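Local atomic coordinates of cytochrome P450 (CYP102L1) (Mycobacterium phage Adler, PDB entry 6N6Q), a protein that probably catalyses haem-dependent oxygenation of an organic substrate, being a phage-encoded cytochrome P450 with bound haem. Residues I49-Q52 with F57-V60; N147-I152 with E443-Y448; Q172-N175 with S180-P183. All blocks are in the same frame, centred on the assembly; numbering follows the deposited sequence.

The three contacts lie in separate parts of the P450 fold. Contact 1 joins the hairpin of strands 49-53 and 58-62, at one border of the five-stranded mixed sheet. It closes before contact 2 opens, and their centres are about 39 Å apart. Contact 2 joins Trp149, beside strand 150-151, to the end of strand 440-444 and the turn after it. Contact 3 is nested within the long stretch of chain that contact 2 closes, between helices 152-169 and 183-196. Its centre is about 25 Å from that of contact 2 and about 41 Å from that of contact 1, from which it lies across the chain's centre. None touches another, so each is a local tie.

Contact 1 (I49-Q52 with F57-V60); sequences IFEQ and FRVV
The carboxylate of Glu51 and the guanidinium of Arg58 meet with their planes 37° apart, the acid standing neither squarely over the guanidinium face nor at its edge. OE2 of Glu51 forms a salt bridge with NH1 of Arg58 at 3.3 Å, while OE1 of Glu51 lies 3.6 Å from the Arg58 methylene CD. Arginine suits this place because its long aliphatic chain can lie along Glu51, passing CB, and still end in a positive charge; the bend at chi3 (42°) then turns the guanidinium back toward the acid. The flat ring of Phe57 has CB of Val59 at its edge, and the ring of Phe50 turns from the partner strand to stack on His46.

The backbone is a beta hairpin, the first two strands of the principal P450 beta sheet. Gln52 and Val59 form an antiparallel hydrogen-bonded pair: N of Val59 donates to O of Gln52 at 3.0 Å with an N-H...O angle of 162°, whereas the return bond from Gln52 N to Val59 O is weak, at 3.3 Å. Glu51 and Val60 are the adjoining non-hydrogen-bonded pair, and CA of Val60 makes a CA-H...O contact with O of Phe50 at 3.3 Å. On the face of Glu51 and Val60, CG1 of Ile49 meets CG1 of Val60 at 3.7 Å. Branched residues suit such extended backbone. On the other face, Val59 packs on Trp370 and Phe372, and Gln52 on Leu39 of helix 35-43.

Chemically, the hairpin is held by backbone pairing and apolar packing, with an ion pair at its exposed margin whose strength solvent would probably moderate.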
loop_
_atom_site.group_PDB
_atom_site.type_symbol
_atom_site.label_atom_id
_atom_site.label_comp_id
_atom_site.label_asym_id
_atom_site.label_seq_id
_atom_site.Cartn_x
_atom_site.Cartn_y
_atom_site.Cartn_z
ATOM N N ILE A 49 8.076 6.624 23.412
ATOM C CA ILE A 49 8.050 5.168 23.502
ATOM C C ILE A 49 7.266 4.788 24.749
ATOM O O ILE A 49 7.313 5.487 25.765
ATOM C CB ILE A 49 9.485 4.579 23.508
ATOM C CG1 ILE A 49 9.448 3.058 23.341
ATOM C CG2 ILE A 49 10.225 4.973 24.774
ATOM C CD1 ILE A 49 10.816 2.422 23.233
ATOM N N PHE A 50 6.537 3.678 24.667
ATOM C CA PHE A 50 5.634 3.252 25.734
ATOM C C PHE A 50 5.123 1.853 25.401
ATOM O O PHE A 50 5.494 1.259 24.384
ATOM C CB PHE A 50 4.475 4.236 25.906
ATOM C CG PHE A 50 3.662 4.438 24.657
ATOM C CD1 PHE A 50 4.062 5.351 23.694
ATOM C CD2 PHE A 50 2.501 3.713 24.445
ATOM C CE1 PHE A 50 3.320 5.535 22.542
ATOM C CE2 PHE A 50 1.755 3.893 23.294
ATOM C CZ PHE A 50 2.163 4.808 22.344
ATOM N N GLU A 51 4.260 1.334 26.274
ATOM C CA GLU A 51 3.581 0.062 26.079
ATOM C C GLU A 51 2.078 0.291 25.993
ATOM O O GLU A 51 1.547 1.271 26.524
ATOM C CB GLU A 51 3.871 -0.920 27.222
ATOM C CG GLU A 51 5.289 -1.444 27.290
ATOM C CD GLU A 51 5.473 -2.413 28.444
ATOM O OE1 GLU A 51 4.787 -2.241 29.474
ATOM O OE2 GLU A 51 6.289 -3.351 28.318
ATOM N N GLN A 52 1.388 -0.637 25.330
ATOM C CA GLN A 52 -0.060 -0.549 25.210
ATOM C C GLN A 52 -0.626 -1.896 24.781
ATOM O O GLN A 52 -0.079 -2.549 23.890
ATOM C CB GLN A 52 -0.474 0.534 24.207
ATOM C CG GLN A 52 -1.970 0.772 24.162
ATOM C CD GLN A 52 -2.523 1.183 25.511
ATOM O OE1 GLN A 52 -1.926 1.993 26.217
ATOM N NE2 GLN A 52 -3.667 0.618 25.879
ATOM N N PHE A 57 -2.285 -8.561 22.120
ATOM C CA PHE A 57 -0.889 -8.426 22.504
ATOM C C PHE A 57 -0.636 -7.028 23.043
ATOM O O PHE A 57 -1.372 -6.082 22.752
ATOM C CB PHE A 57 0.045 -8.726 21.323
ATOM C CG PHE A 57 -0.182 -7.849 20.123
ATOM C CD1 PHE A 57 -1.107 -8.204 19.155
ATOM C CD2 PHE A 57 0.544 -6.681 19.954
ATOM C CE1 PHE A 57 -1.316 -7.403 18.046
ATOM C CE2 PHE A 57 0.342 -5.876 18.846
ATOM C CZ PHE A 57 -0.589 -6.239 17.890
ATOM N N ARG A 58 0.411 -6.922 23.852
ATOM C CA ARG A 58 0.981 -5.645 24.246
ATOM C C ARG A 58 2.188 -5.363 23.365
ATOM O O ARG A 58 3.010 -6.250 23.120
ATOM C CB ARG A 58 1.387 -5.648 25.722
ATOM C CG ARG A 58 2.414 -4.585 26.083
ATOM C CD ARG A 58 2.522 -4.387 27.586
ATOM N NE ARG A 58 2.507 -5.650 28.315
ATOM C CZ ARG A 58 3.551 -6.466 28.423
ATOM N NH1 ARG A 58 4.700 -6.159 27.839
ATOM N NH2 ARG A 58 3.443 -7.594 29.110
ATOM N N VAL A 59 2.285 -4.132 22.874
ATOM C CA VAL A 59 3.325 -3.755 21.927
ATOM C C VAL A 59 4.067 -2.535 22.453
ATOM O O VAL A 59 3.461 -1.621 23.026
ATOM C CB VAL A 59 2.737 -3.484 20.525
ATOM C CG1 VAL A 59 1.666 -2.402 20.582
ATOM C CG2 VAL A 59 3.834 -3.115 19.550
ATOM N N VAL A 60 5.385 -2.537 22.282
ATOM C CA VAL A 60 6.197 -1.353 22.533
ATOM C C VAL A 60 6.067 -0.445 21.313
ATOM O O VAL A 60 6.558 -0.771 20.229
ATOM C CB VAL A 60 7.660 -1.717 22.802
ATOM C CG1 VAL A 60 8.488 -0.458 23.009
ATOM C CG2 VAL A 60 7.763 -2.640 24.009
#

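Contact 2 (N147-I152 with E443-Y448); sequences NSWIDI and EPRPGY
Glu443 meets Trp149 through its backbone: O of Glu443 lies 3.5 Å from CZ3 of the indole, obliquely to the ring. Its carboxylate is engaged on strand 464-469, where Arg468 and Arg466 form salt bridges with its two oxygens.

Pro444 follows, and its carbonyl oxygen comes to the indole edge, near the ring plane, 3.4 Å from CH2 of Trp149. An aromatic rim with its slightly positive hydrogens suits such an oxygen.

Arg445 makes the central interaction, a cation-pi contact. Its CZ stands 4.0 Å from the centroid of the Trp149 five-membered ring and 11° off the ring normal. The guanidinium and indole planes are 47° apart, so the group leans instead of lying flat, and its NH2 dips to 3.1 Å from CG of Trp149. A bend at chi3 folds the arginine back over the indole. NE1 of Trp149 and NH2 of Arg445 are both donors and form no bond.

Glu443 and Trp149 sit on or beside the outer strands of a small antiparallel sheet, the one P450s build between the start of helix 152-169 and the C-terminal region. Strand 464-469 runs between them, and the indole spans it, touching Gln464 and Arg466.

Pro446 adds CD, 4.4 Å from CH2 of Trp149, and its restrained phi suits the second position of the type II turn from Arg445 to Tyr448. Gly447 takes the positive phi of the third position, where a side chain would press on the preceding carbonyl. Tyr448 closes the turn, its N bonding to O of Arg445 at 3.2 Å, while its hydroxyl bonds to O of Ser461.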
loop_
_atom_site.group_PDB
_atom_site.type_symbol
_atom_site.label_atom_id
_atom_site.label_comp_id
_atom_site.label_asym_id
_atom_site.label_seq_id
_atom_site.Cartn_x
_atom_site.Cartn_y
_atom_site.Cartn_z
ATOM N N ASN A 147 -24.542 12.185 -13.364
ATOM C CA ASN A 147 -24.544 12.950 -12.115
ATOM C C ASN A 147 -24.612 12.021 -10.902
ATOM O O ASN A 147 -25.459 12.169 -10.017
ATOM C CB ASN A 147 -25.697 13.960 -12.103
ATOM C CG ASN A 147 -25.424 15.151 -11.207
ATOM O OD1 ASN A 147 -25.412 15.034 -9.981
ATOM N ND2 ASN A 147 -25.217 16.311 -11.818
ATOM N N SER A 148 -23.706 11.049 -10.866
ATOM C CA SER A 148 -23.736 9.982 -9.877
ATOM C C SER A 148 -22.646 10.185 -8.832
ATOM O O SER A 148 -21.553 10.671 -9.136
ATOM C CB SER A 148 -23.560 8.616 -10.545
ATOM O OG SER A 148 -23.587 7.572 -9.588
ATOM N N TRP A 149 -22.958 9.803 -7.595
ATOM C CA TRP A 149 -21.974 9.819 -6.524
ATOM C C TRP A 149 -21.168 8.528 -6.551
ATOM O O TRP A 149 -21.735 7.430 -6.571
ATOM C CB TRP A 149 -22.652 9.999 -5.167
ATOM C CG TRP A 149 -23.095 11.404 -4.920
ATOM C CD1 TRP A 149 -24.354 11.906 -5.071
ATOM C CD2 TRP A 149 -22.277 12.496 -4.484
ATOM N NE1 TRP A 149 -24.372 13.242 -4.752
ATOM C CE2 TRP A 149 -23.109 13.628 -4.389
ATOM C CE3 TRP A 149 -20.921 12.625 -4.164
ATOM C CZ2 TRP A 149 -22.630 14.873 -3.986
ATOM C CZ3 TRP A 149 -20.449 13.862 -3.765
ATOM C CH2 TRP A 149 -21.301 14.969 -3.680
ATOM N N ILE A 150 -19.846 8.663 -6.553
ATOM C CA ILE A 150 -18.929 7.548 -6.740
ATOM C C ILE A 150 -18.289 7.208 -5.403
ATOM O O ILE A 150 -17.717 8.082 -4.742
ATOM C CB ILE A 150 -17.858 7.882 -7.792
ATOM C CG1 ILE A 150 -18.493 8.002 -9.178
ATOM C CG2 ILE A 150 -16.748 6.846 -7.779
ATOM C CD1 ILE A 150 -17.508 8.345 -10.272
ATOM N N ASP A 151 -18.388 5.942 -5.004
ATOM C CA ASP A 151 -17.635 5.455 -3.854
ATOM C C ASP A 151 -16.168 5.346 -4.250
ATOM O O ASP A 151 -15.783 4.443 -5.000
ATOM C CB ASP A 151 -18.190 4.115 -3.382
ATOM C CG ASP A 151 -17.564 3.652 -2.081
ATOM O OD1 ASP A 151 -16.997 2.540 -2.047
ATOM O OD2 ASP A 151 -17.621 4.415 -1.092
ATOM N N ILE A 152 -15.352 6.272 -3.757
ATOM C CA ILE A 152 -13.986 6.465 -4.244
ATOM C C ILE A 152 -13.056 5.323 -3.834
ATOM O O ILE A 152 -12.332 4.807 -4.698
ATOM C CB ILE A 152 -13.434 7.828 -3.790
ATOM C CG1 ILE A 152 -14.304 8.956 -4.342
ATOM C CG2 ILE A 152 -11.994 8.008 -4.246
ATOM C CD1 ILE A 152 -14.358 8.996 -5.855
ATOM N N GLU A 443 -16.249 17.204 -7.010
ATOM C CA GLU A 443 -17.245 17.801 -6.128
ATOM C C GLU A 443 -17.356 16.967 -4.860
ATOM O O GLU A 443 -17.815 15.815 -4.922
ATOM C CB GLU A 443 -18.604 17.897 -6.823
ATOM C CG GLU A 443 -19.699 18.511 -5.959
ATOM C CD GLU A 443 -21.056 18.512 -6.641
ATOM O OE1 GLU A 443 -21.130 18.142 -7.831
ATOM O OE2 GLU A 443 -22.053 18.880 -5.982
ATOM N N PRO A 444 -16.951 17.483 -3.704
ATOM C CA PRO A 444 -17.098 16.727 -2.459
ATOM C C PRO A 444 -18.543 16.733 -1.980
ATOM O O PRO A 444 -19.389 17.488 -2.462
ATOM C CB PRO A 444 -16.188 17.480 -1.484
ATOM C CG PRO A 444 -16.230 18.886 -1.975
ATOM C CD PRO A 444 -16.323 18.797 -3.481
ATOM N N ARG A 445 -18.814 15.863 -1.010
ATOM C CA ARG A 445 -20.144 15.766 -0.422
ATOM C C ARG A 445 -20.288 16.797 0.690
ATOM O O ARG A 445 -19.490 16.782 1.639
ATOM C CB ARG A 445 -20.391 14.372 0.124
ATOM C CG ARG A 445 -21.745 14.207 0.789
ATOM C CD ARG A 445 -22.086 12.744 0.983
ATOM N NE ARG A 445 -22.397 12.084 -0.282
ATOM C CZ ARG A 445 -23.622 11.988 -0.789
ATOM N NH1 ARG A 445 -24.653 12.511 -0.139
ATOM N NH2 ARG A 445 -23.819 11.367 -1.944
ATOM N N PRO A 446 -21.267 17.697 0.619
ATOM C CA PRO A 446 -21.406 18.718 1.666
ATOM C C PRO A 446 -21.725 18.092 3.015
ATOM O O PRO A 446 -22.497 17.136 3.115
ATOM C CB PRO A 446 -22.563 19.590 1.161
ATOM C CG PRO A 446 -22.630 19.322 -0.315
ATOM C CD PRO A 446 -22.228 17.890 -0.479
ATOM N N GLY A 447 -21.111 18.643 4.063
ATOM C CA GLY A 447 -21.279 18.140 5.408
ATOM C C GLY A 447 -20.389 16.974 5.776
ATOM O O GLY A 447 -20.198 16.715 6.971
ATOM N N TYR A 448 -19.838 16.262 4.797
ATOM C CA TYR A 448 -18.958 15.142 5.090
ATOM C C TYR A 448 -17.666 15.625 5.735
ATOM O O TYR A 448 -17.143 16.692 5.401
ATOM C CB TYR A 448 -18.642 14.362 3.811
ATOM C CG TYR A 448 -17.536 13.341 3.976
ATOM C CD1 TYR A 448 -17.805 12.071 4.471
ATOM C CD2 TYR A 448 -16.222 13.649 3.640
ATOM C CE1 TYR A 448 -16.798 11.139 4.628
ATOM C CE2 TYR A 448 -15.209 12.723 3.795
ATOM C CZ TYR A 448 -15.502 11.469 4.288
ATOM O OH TYR A 448 -14.497 10.542 4.442
#

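Contact 3 (Q172-N175 with S180-P183); sequences QFNN and SENP
Hydrogen bonds carry the contact, and the amides of Asn182 and Asn174 take part from opposite segments, with Glu181 accepting one. ND2 of Asn182 donates to O of Phe173 at 2.8 Å, arriving in the carbonyl plane on a lone pair, although that oxygen lies 31° out of the Asn182 amide plane. The Asn182 CG is turned away from its own N (chi1 -159°), which carries the amide across to Phe173. Two weak bonds use both ends of the Asn174 amide: OD1 accepts from N of Asn182 at 3.0 Å, and ND2 reaches OE2 of Glu181, whose carboxylate stands nearly perpendicular to the amide (76°).

Against these works a like-with-like approach, OD1 of Asn174 and O of Ser180 being both acceptors at 3.0 Å.

The one aromatic ring here takes a polar edge contact: OD1 of Asn182 sits 4.2 Å from CD1 of Phe173. Asn182 is the N-cap residue of helix 183-196, and its OD1 accepts from N of Phe184, whose ring meets that of Phe173. Glu162 of helix 152-169 holds the backbone N of Phe173 and of Asn174.

Asparagine suits both positions because it offers a donor and an acceptor on a short arm, so the loop between helices 152-169 and 183-196 is bound to the start of the second helix chiefly by amides.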
loop_
_atom_site.group_PDB
_atom_site.type_symbol
_atom_site.label_atom_id
_atom_site.label_comp_id
_atom_site.label_asym_id
_atom_site.label_seq_id
_atom_site.Cartn_x
_atom_site.Cartn_y
_atom_site.Cartn_z
ATOM N N GLN A 172 -6.061 -10.109 -16.601
ATOM C CA GLN A 172 -7.173 -9.219 -16.303
ATOM C C GLN A 172 -8.194 -9.954 -15.448
ATOM O O GLN A 172 -8.604 -11.071 -15.784
ATOM C CB GLN A 172 -7.822 -8.707 -17.591
ATOM C CG GLN A 172 -9.087 -7.893 -17.373
ATOM C CD GLN A 172 -9.573 -7.220 -18.640
ATOM O OE1 GLN A 172 -8.773 -6.755 -19.454
ATOM N NE2 GLN A 172 -10.890 -7.166 -18.818
ATOM N N PHE A 173 -8.598 -9.331 -14.343
ATOM C CA PHE A 173 -9.609 -9.891 -13.456
ATOM C C PHE A 173 -10.983 -9.272 -13.660
ATOM O O PHE A 173 -11.983 -9.993 -13.701
ATOM C CB PHE A 173 -9.190 -9.720 -11.992
ATOM C CG PHE A 173 -8.046 -10.598 -11.585
ATOM C CD1 PHE A 173 -8.225 -11.963 -11.436
ATOM C CD2 PHE A 173 -6.793 -10.061 -11.344
ATOM C CE1 PHE A 173 -7.175 -12.778 -11.062
ATOM C CE2 PHE A 173 -5.738 -10.871 -10.968
ATOM C CZ PHE A 173 -5.930 -12.230 -10.826
ATOM N N ASN A 174 -11.054 -7.949 -13.789
ATOM C CA ASN A 174 -12.316 -7.250 -13.968
ATOM C C ASN A 174 -12.193 -6.239 -15.095
ATOM O O ASN A 174 -11.101 -5.759 -15.409
ATOM C CB ASN A 174 -12.752 -6.530 -12.683
ATOM C CG ASN A 174 -13.351 -7.472 -11.659
ATOM O OD1 ASN A 174 -14.140 -8.354 -11.997
ATOM N ND2 ASN A 174 -12.978 -7.287 -10.399
ATOM N N ASN A 175 -13.331 -5.927 -15.705
ATOM C CA ASN A 175 -13.452 -4.809 -16.629
ATOM C C ASN A 175 -13.986 -3.619 -15.843
ATOM O O ASN A 175 -15.061 -3.703 -15.241
ATOM C CB ASN A 175 -14.374 -5.157 -17.797
ATOM C CG ASN A 175 -14.478 -4.038 -18.812
ATOM O OD1 ASN A 175 -15.380 -3.205 -18.743
ATOM N ND2 ASN A 175 -13.551 -4.011 -19.763
ATOM N N SER A 180 -19.510 -6.361 -12.366
ATOM C CA SER A 180 -19.455 -7.722 -11.855
ATOM C C SER A 180 -18.069 -7.991 -11.289
ATOM O O SER A 180 -17.056 -7.597 -11.873
ATOM C CB SER A 180 -19.781 -8.731 -12.957
ATOM O OG SER A 180 -21.101 -8.552 -13.440
ATOM N N GLU A 181 -18.025 -8.655 -10.139
ATOM C CA GLU A 181 -16.768 -8.934 -9.463
ATOM C C GLU A 181 -16.290 -10.339 -9.807
ATOM O O GLU A 181 -17.078 -11.287 -9.835
ATOM C CB GLU A 181 -16.910 -8.781 -7.948
ATOM C CG GLU A 181 -15.586 -8.526 -7.239
ATOM C CD GLU A 181 -14.899 -7.260 -7.727
ATOM O OE1 GLU A 181 -15.601 -6.257 -7.977
ATOM O OE2 GLU A 181 -13.657 -7.268 -7.868
ATOM N N ASN A 182 -14.996 -10.455 -10.079
ATOM C CA ASN A 182 -14.412 -11.750 -10.388
ATOM C C ASN A 182 -14.539 -12.672 -9.176
ATOM O O ASN A 182 -14.444 -12.211 -8.032
ATOM C CB ASN A 182 -12.941 -11.581 -10.778
ATOM C CG ASN A 182 -12.410 -12.744 -11.587
ATOM O OD1 ASN A 182 -11.979 -13.755 -11.035
ATOM N ND2 ASN A 182 -12.429 -12.602 -12.907
ATOM N N PRO A 183 -14.784 -13.968 -9.380
ATOM C CA PRO A 183 -14.843 -14.877 -8.224
ATOM C C PRO A 183 -13.520 -14.996 -7.490
ATOM O O PRO A 183 -13.519 -15.155 -6.262
ATOM C CB PRO A 183 -15.272 -16.214 -8.846
ATOM C CG PRO A 183 -14.894 -16.102 -10.293
ATOM C CD PRO A 183 -15.087 -14.657 -10.645
#